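PDB 4MJK: CRISPR protein from Archaeoglobus fulgidus, which probably serves as the Cas5 subunit of a type I-A CRISPR Cascade complex, helping to hold the 5' handle of the guide RNA. Local coordinates for residues Leu37-Glu42 and His148-Lys153; Phe14-Ala19 and Pro33-Gly38. One frame throughout, in Å; residues are numbered along the deposited sequence.

Contact 1 of 2, residues Leu37-Glu42 and His148-Lys153; sequences LGAVAE and HRIGSK
Ala-39 and Glu-42, about one turn apart on helix 33-46, meet Arg-149 and Ile-150 of the loop that leads into strand 157-170. The setting is the RAMP fold of the Cas5 family, a ferredoxin-like antiparallel sheet with helices packed on it. By its place between a helix and the next sheet strand, the loop is probably the counterpart of the glycine-rich loop found in RAMP proteins.

The tight part is at Ala-39. Its methyl points toward the loop, and CB comes within 3.4 Å of the backbone O of Arg-149. On the Ile-150 side the same CB meets CG1 at 4.2 Å, an apolar touch. Ile-150 also packs on Pro-31 and on Thr-35 and Phe-36 of the same helix, which keeps this end buried.

Toward Glu-42 the contact turns polar and looser. The glutamate chain runs out extended, CG anti to the backbone N (chi1 173°), and crosses the arginine at roughly a right angle. Arg-149 NE reaches OE1 at 3.2 Å in a salt bridge whose hydrogen bond is weak, bent to 128° at the hydrogen. The carboxylate and guanidinium planes are 70° apart, so the two groups do not form a flat, two-pronged pair. Were this glutamate an alanine, the Arg-149 guanidinium would probably lose its carboxylate mate across the contact and be freer to swing. The exposed Lys-153 adds only a distant opposite charge, NZ being 5.3 Å from Glu-42 OE2, although its aliphatic part lies over one guanidinium face.

Within the loop the arginine is tied back as well: NH1 donates a weak hydrogen bond to the backbone O of Gly-151 at 2.9 Å.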
ATOM      1  N   LEU A  37     -20.487  -2.586   1.839  1.00 13.25           N
ATOM      2  CA  LEU A  37     -21.822  -2.709   1.241  1.00 15.26           C
ATOM      3  C   LEU A  37     -21.911  -2.009  -0.116  1.00 16.30           C
ATOM      4  O   LEU A  37     -22.583  -2.494  -1.012  1.00 17.55           O
ATOM      5  CB  LEU A  37     -22.914  -2.176   2.179  1.00 15.57           C
ATOM      6  CG  LEU A  37     -23.210  -3.065   3.392  1.00 20.24           C
ATOM      7  CD1 LEU A  37     -24.174  -2.382   4.332  1.00 25.80           C
ATOM      8  CD2 LEU A  37     -23.746  -4.446   2.972  1.00 21.51           C
ATOM      9  N   GLY A  38     -21.253  -0.861  -0.257  1.00 14.49           N
ATOM     10  CA  GLY A  38     -21.222  -0.161  -1.535  1.00 15.92           C
ATOM     11  C   GLY A  38     -20.555  -0.998  -2.618  1.00 17.93           C
ATOM     12  O   GLY A  38     -20.929  -0.927  -3.786  1.00 16.18           O
ATOM     13  N   ALA A  39     -19.553  -1.786  -2.233  1.00 14.40           N
ATOM     14  CA  ALA A  39     -18.875  -2.671  -3.182  1.00 17.95           C
ATOM     15  C   ALA A  39     -19.802  -3.796  -3.635  1.00 19.30           C
ATOM     16  O   ALA A  39     -19.843  -4.136  -4.816  1.00 16.94           O
ATOM     17  CB  ALA A  39     -17.589  -3.238  -2.582  1.00 14.95           C
ATOM     18  N   VAL A  40     -20.539  -4.379  -2.692  1.00 17.10           N
ATOM     19  CA  VAL A  40     -21.561  -5.361  -3.044  1.00 17.81           C
ATOM     20  C   VAL A  40     -22.570  -4.733  -4.020  1.00 19.90           C
ATOM     21  O   VAL A  40     -22.897  -5.311  -5.062  1.00 20.51           O
ATOM     22  CB  VAL A  40     -22.303  -5.888  -1.798  1.00 17.94           C
ATOM     23  CG1 VAL A  40     -23.350  -6.943  -2.204  1.00 21.68           C
ATOM     24  CG2 VAL A  40     -21.323  -6.473  -0.802  1.00 16.93           C
ATOM     25  N   ALA A  41     -23.053  -3.543  -3.676  1.00 20.47           N
ATOM     26  CA  ALA A  41     -24.034  -2.848  -4.504  1.00 21.60           C
ATOM     27  C   ALA A  41     -23.497  -2.599  -5.915  1.00 23.30           C
ATOM     28  O   ALA A  41     -24.193  -2.845  -6.900  1.00 23.09           O
ATOM     29  CB  ALA A  41     -24.452  -1.532  -3.850  1.00 20.10           C
ATOM     30  N   GLU A  42     -22.261  -2.111  -6.010  1.00 21.16           N
ATOM     31  CA  GLU A  42     -21.625  -1.908  -7.311  1.00 23.80           C
ATOM     32  C   GLU A  42     -21.535  -3.202  -8.119  1.00 27.49           C
ATOM     33  O   GLU A  42     -21.741  -3.194  -9.334  1.00 27.85           O
ATOM     34  CB  GLU A  42     -20.219  -1.302  -7.166  1.00 24.70           C
ATOM     35  CG  GLU A  42     -19.458  -1.233  -8.495  1.00 34.20           C
ATOM     36  CD  GLU A  42     -18.166  -0.426  -8.441  1.00 37.89           C
ATOM     37  OE1 GLU A  42     -17.650  -0.167  -7.334  1.00 40.79           O
ATOM     38  OE2 GLU A  42     -17.661  -0.048  -9.524  1.00 42.09           O
ATOM     39  N   HIS A 148     -14.026  -6.429  -6.773  1.00 14.34           N
ATOM     40  CA  HIS A 148     -12.634  -6.172  -7.177  1.00 19.09           C
ATOM     41  C   HIS A 148     -12.035  -4.936  -6.516  1.00 18.09           C
ATOM     42  O   HIS A 148     -10.828  -4.691  -6.624  1.00 14.05           O
ATOM     43  CB  HIS A 148     -12.517  -5.996  -8.698  1.00 21.00           C
ATOM     44  CG  HIS A 148     -13.017  -7.172  -9.482  1.00 26.32           C
ATOM     45  ND1 HIS A 148     -12.598  -8.459  -9.233  1.00 26.30           N
ATOM     46  CD2 HIS A 148     -13.897  -7.251 -10.505  1.00 30.54           C
ATOM     47  CE1 HIS A 148     -13.199  -9.286 -10.069  1.00 26.56           C
ATOM     48  NE2 HIS A 148     -13.996  -8.576 -10.854  1.00 30.87           N
ATOM     49  N   ARG A 149     -12.877  -4.143  -5.861  1.00 15.04           N
ATOM     50  CA  ARG A 149     -12.361  -3.041  -5.068  1.00 13.86           C
ATOM     51  C   ARG A 149     -13.236  -2.739  -3.864  1.00 15.07           C
ATOM     52  O   ARG A 149     -14.449  -2.878  -3.905  1.00 15.63           O
ATOM     53  CB  ARG A 149     -12.165  -1.788  -5.919  1.00 18.29           C
ATOM     54  CG  ARG A 149     -13.433  -1.274  -6.545  1.00 20.98           C
ATOM     55  CD  ARG A 149     -13.695   0.122  -6.077  1.00 24.98           C
ATOM     56  NE  ARG A 149     -14.668   0.804  -6.922  1.00 35.42           N
ATOM     57  CZ  ARG A 149     -14.827   2.122  -6.944  1.00 35.08           C
ATOM     58  NH1 ARG A 149     -14.077   2.890  -6.163  1.00 27.70           N
ATOM     59  NH2 ARG A 149     -15.737   2.667  -7.741  1.00 38.70           N
ATOM     60  N   ILE A 150     -12.594  -2.342  -2.777  1.00 12.98           N
ATOM     61  CA  ILE A 150     -13.316  -1.923  -1.583  1.00 13.34           C
ATOM     62  C   ILE A 150     -12.717  -0.600  -1.142  1.00 12.33           C
ATOM     63  O   ILE A 150     -11.606  -0.554  -0.622  1.00 13.64           O
ATOM     64  CB  ILE A 150     -13.216  -2.979  -0.471  1.00 12.36           C
ATOM     65  CG1 ILE A 150     -13.888  -4.278  -0.938  1.00 10.64           C
ATOM     66  CG2 ILE A 150     -13.867  -2.458   0.823  1.00 13.73           C
ATOM     67  CD1 ILE A 150     -13.647  -5.469  -0.030  1.00 11.35           C
ATOM     68  N   GLY A 151     -13.442   0.481  -1.378  1.00 12.59           N
ATOM     69  CA  GLY A 151     -12.895   1.809  -1.165  1.00 14.10           C
ATOM     70  C   GLY A 151     -12.664   2.460  -2.512  1.00 15.77           C
ATOM     71  O   GLY A 151     -13.469   2.290  -3.425  1.00 18.40           O
ATOM     72  N   SER A 152     -11.558   3.185  -2.629  1.00 14.93           N
ATOM     73  CA  SER A 152     -11.197   3.922  -3.836  1.00 17.90           C
ATOM     74  C   SER A 152     -10.839   2.971  -4.969  1.00 19.36           C
ATOM     75  O   SER A 152     -10.629   1.781  -4.739  1.00 15.43           O
ATOM     76  CB  SER A 152      -9.967   4.778  -3.557  1.00 20.30           C
ATOM     77  OG  SER A 152      -8.818   3.945  -3.425  1.00 16.86           O
ATOM     78  N   LYS A 153     -10.732   3.522  -6.179  1.00 19.55           N
ATOM     79  CA  LYS A 153     -10.327   2.775  -7.370  1.00 21.13           C
ATOM     80  C   LYS A 153      -9.040   1.976  -7.159  1.00 17.76           C
ATOM     81  O   LYS A 153      -8.915   0.873  -7.670  1.00 21.32           O
ATOM     82  CB  LYS A 153     -10.101   3.739  -8.541  1.00 27.20           C
ATOM     83  CG  LYS A 153     -11.311   4.564  -8.950  1.00 37.77           C
ATOM     84  CD  LYS A 153     -12.255   3.778  -9.848  1.00 38.69           C
ATOM     85  CE  LYS A 153     -13.394   4.660 -10.356  1.00 43.12           C
ATOM     86  NZ  LYS A 153     -14.447   3.869 -11.065  1.00 51.92           N
TER

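Contact 2 of 2, residues Phe14-Ala19 and Pro33-Gly38; sequences FQARIA and PTTFLG
Ile-18 reaches across to Thr-34 and Thr-35 in the first turn of helix 33-46. Its CB is directed toward the helix. CG1 continues from there, set between the backbone N and the carbonyl carbon (chi1 56°), and approaches the Thr-35 hydroxyl, 4.4 Å from OG1. At the tip, CD1 lies against two threonine oxygens: Thr-35 OG1 at 3.7 Å and Thr-34 OG1 at 3.9 Å. These are van der Waals contacts of a methyl with hydroxyls, and the Ile-18 and Thr-35 side chains run antiparallel, one passing alongside the other.

Ala-16 adds a second, lighter touch. Its CB sits 4.1 Å from the same Thr-35 OG1, so that one hydroxyl meets two methyls of the facing segment. Leu-202 of strand 196-202 also packs on both Ile-18 and Thr-34, and Pro-32, just before the helix, packs on Ala-16.

The backbone around Ile-18 turns in a short 3-10 segment, with Ala-19 N hydrogen-bonded to Ala-16 O. What is joined here is the turn just after strand 13-15 and the start of the helix that follows, part of the first strand-to-helix connection of the ferredoxin-like fold of Cas5 proteins.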
ATOM      1  N   PHE A  14      -6.308   0.047   1.608  1.00  8.04           N
ATOM      2  CA  PHE A  14      -7.487   0.705   1.069  1.00 10.07           C
ATOM      3  C   PHE A  14      -7.494   2.187   1.388  1.00 10.76           C
ATOM      4  O   PHE A  14      -6.760   2.660   2.268  1.00 10.01           O
ATOM      5  CB  PHE A  14      -8.749   0.076   1.662  1.00 10.14           C
ATOM      6  CG  PHE A  14      -8.908   0.343   3.129  1.00  8.85           C
ATOM      7  CD1 PHE A  14      -9.657   1.425   3.572  1.00  9.41           C
ATOM      8  CD2 PHE A  14      -8.266  -0.453   4.062  1.00 10.18           C
ATOM      9  CE1 PHE A  14      -9.788   1.687   4.925  1.00  8.88           C
ATOM     10  CE2 PHE A  14      -8.396  -0.196   5.419  1.00  9.78           C
ATOM     11  CZ  PHE A  14      -9.157   0.878   5.847  1.00  9.07           C
ATOM     12  N   GLN A  15      -8.331   2.920   0.660  1.00  9.97           N
ATOM     13  CA  GLN A  15      -8.646   4.277   1.040  1.00 11.02           C
ATOM     14  C   GLN A  15     -10.155   4.485   1.027  1.00 14.75           C
ATOM     15  O   GLN A  15     -10.829   4.161   0.032  1.00 11.61           O
ATOM     16  CB  GLN A  15      -7.958   5.280   0.110  1.00 12.11           C
ATOM     17  CG  GLN A  15      -8.333   6.716   0.452  1.00 14.70           C
ATOM     18  CD  GLN A  15      -7.458   7.736  -0.247  1.00 18.59           C
ATOM     19  OE1 GLN A  15      -6.913   7.475  -1.319  1.00 18.22           O
ATOM     20  NE2 GLN A  15      -7.311   8.900   0.367  1.00 16.25           N
ATOM     21  N   ALA A  16     -10.686   5.005   2.135  1.00 11.73           N
ATOM     22  CA  ALA A  16     -12.101   5.361   2.199  1.00 13.60           C
ATOM     23  C   ALA A  16     -12.220   6.833   2.595  1.00 14.82           C
ATOM     24  O   ALA A  16     -12.070   7.199   3.772  1.00 12.35           O
ATOM     25  CB  ALA A  16     -12.836   4.479   3.195  1.00 13.97           C
ATOM     26  N   ARG A  17     -12.485   7.682   1.610  1.00 14.05           N
ATOM     27  CA  ARG A  17     -12.439   9.118   1.856  1.00 16.37           C
ATOM     28  C   ARG A  17     -13.612   9.664   2.689  1.00 18.92           C
ATOM     29  O   ARG A  17     -13.608  10.832   3.079  1.00 17.78           O
ATOM     30  CB  ARG A  17     -12.196   9.879   0.541  1.00 18.80           C
ATOM     31  CG  ARG A  17     -10.785   9.619   0.000  1.00 18.59           C
ATOM     32  CD  ARG A  17     -10.549  10.259  -1.346  1.00 25.52           C
ATOM     33  NE  ARG A  17     -11.064   9.415  -2.410  1.00 27.72           N
ATOM     34  CZ  ARG A  17     -10.350   9.018  -3.456  1.00 34.35           C
ATOM     35  NH1 ARG A  17      -9.092   9.423  -3.587  1.00 31.05           N
ATOM     36  NH2 ARG A  17     -10.901   8.232  -4.382  1.00 30.98           N
ATOM     37  N   ILE A  18     -14.584   8.808   3.011  1.00 16.61           N
ATOM     38  CA  ILE A  18     -15.611   9.207   3.983  1.00 18.37           C
ATOM     39  C   ILE A  18     -15.022   9.479   5.375  1.00 17.09           C
ATOM     40  O   ILE A  18     -15.715   9.962   6.262  1.00 16.72           O
ATOM     41  CB  ILE A  18     -16.810   8.216   4.086  1.00 20.13           C
ATOM     42  CG1 ILE A  18     -16.340   6.783   4.416  1.00 16.88           C
ATOM     43  CG2 ILE A  18     -17.635   8.249   2.797  1.00 19.18           C
ATOM     44  CD1 ILE A  18     -17.511   5.784   4.635  1.00 15.64           C
ATOM     45  N   ALA A  19     -13.738   9.181   5.559  1.00 15.39           N
ATOM     46  CA  ALA A  19     -13.039   9.605   6.762  1.00 14.03           C
ATOM     47  C   ALA A  19     -13.158  11.126   6.917  1.00 18.03           C
ATOM     48  O   ALA A  19     -13.051  11.655   8.016  1.00 16.98           O
ATOM     49  CB  ALA A  19     -11.566   9.188   6.693  1.00 16.48           C
ATOM     50  N   PRO A  33     -18.160  -0.383   7.059  1.00 10.16           N
ATOM     51  CA  PRO A  33     -19.174  -1.330   6.578  1.00 10.35           C
ATOM     52  C   PRO A  33     -20.036  -0.772   5.431  1.00 12.51           C
ATOM     53  O   PRO A  33     -20.451  -1.553   4.583  1.00 13.70           O
ATOM     54  CB  PRO A  33     -20.016  -1.636   7.836  1.00 12.83           C
ATOM     55  CG  PRO A  33     -19.736  -0.522   8.783  1.00 12.24           C
ATOM     56  CD  PRO A  33     -18.311  -0.082   8.492  1.00 10.57           C
ATOM     57  N   THR A  34     -20.293   0.533   5.381  1.00 12.76           N
ATOM     58  CA  THR A  34     -21.023   1.043   4.216  1.00 15.17           C
ATOM     59  C   THR A  34     -20.155   0.979   2.960  1.00 15.98           C
ATOM     60  O   THR A  34     -20.674   0.901   1.842  1.00 13.27           O
ATOM     61  CB  THR A  34     -21.568   2.464   4.390  1.00 13.84           C
ATOM     62  OG1 THR A  34     -20.519   3.345   4.816  1.00 15.66           O
ATOM     63  CG2 THR A  34     -22.693   2.478   5.432  1.00 18.10           C
ATOM     64  N   THR A  35     -18.835   1.014   3.150  1.00 13.35           N
ATOM     65  CA  THR A  35     -17.910   0.896   2.024  1.00 12.06           C
ATOM     66  C   THR A  35     -17.946  -0.521   1.446  1.00 13.49           C
ATOM     67  O   THR A  35     -17.995  -0.709   0.224  1.00 13.25           O
ATOM     68  CB  THR A  35     -16.478   1.324   2.416  1.00 15.45           C
ATOM     69  OG1 THR A  35     -16.498   2.702   2.827  1.00 13.91           O
ATOM     70  CG2 THR A  35     -15.514   1.180   1.241  1.00 15.31           C
ATOM     71  N   PHE A  36     -17.940  -1.517   2.329  1.00 11.85           N
ATOM     72  CA  PHE A  36     -18.075  -2.903   1.916  1.00 12.50           C
ATOM     73  C   PHE A  36     -19.422  -3.125   1.244  1.00 14.16           C
ATOM     74  O   PHE A  36     -19.499  -3.780   0.201  1.00 14.16           O
ATOM     75  CB  PHE A  36     -17.955  -3.853   3.111  1.00 12.27           C
ATOM     76  CG  PHE A  36     -17.997  -5.293   2.719  1.00 13.71           C
ATOM     77  CD1 PHE A  36     -16.824  -5.970   2.396  1.00 13.25           C
ATOM     78  CD2 PHE A  36     -19.204  -5.963   2.615  1.00 13.42           C
ATOM     79  CE1 PHE A  36     -16.855  -7.294   2.011  1.00 14.02           C
ATOM     80  CE2 PHE A  36     -19.238  -7.291   2.231  1.00 14.70           C
ATOM     81  CZ  PHE A  36     -18.070  -7.957   1.922  1.00 12.14           C
ATOM     82  N   LEU A  37     -20.487  -2.586   1.839  1.00 13.25           N
ATOM     83  CA  LEU A  37     -21.822  -2.709   1.241  1.00 15.26           C
ATOM     84  C   LEU A  37     -21.911  -2.009  -0.116  1.00 16.30           C
ATOM     85  O   LEU A  37     -22.583  -2.494  -1.012  1.00 17.55           O
ATOM     86  CB  LEU A  37     -22.914  -2.176   2.179  1.00 15.57           C
ATOM     87  CG  LEU A  37     -23.210  -3.065   3.392  1.00 20.24           C
ATOM     88  CD1 LEU A  37     -24.174  -2.382   4.332  1.00 25.80           C
ATOM     89  CD2 LEU A  37     -23.746  -4.446   2.972  1.00 21.51           C
ATOM     90  N   GLY A  38     -21.253  -0.861  -0.257  1.00 14.49           N
ATOM     91  CA  GLY A  38     -21.222  -0.161  -1.535  1.00 15.92           C
ATOM     92  C   GLY A  38     -20.555  -0.998  -2.618  1.00 17.93           C
ATOM     93  O   GLY A  38     -20.929  -0.927  -3.786  1.00 16.18           O
TER

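How the contacts relate
Along the chain the order is 14-19, then 33-38 running into 37-42, and last 148-153. Both contacts use helix 33-46: contact 2 its first turn, contact 1 the part just beyond, with Leu-37 and Gly-38 common to the two. Their centres lie 8 Å apart, on the same side of the chain's centre. Segments 14-19 and 148-153 also meet each other, Ser-152 N lying 2.9 Å from Gln-15 O in a probable hydrogen bond, while Thr-35 CG2 packs on Gly-151 N. One helix is thus joined to the turn that follows strand 13-15 and to the loop entering strand 157-170 of the six-stranded sheet, bringing early and distant parts of the Cas5 fold together.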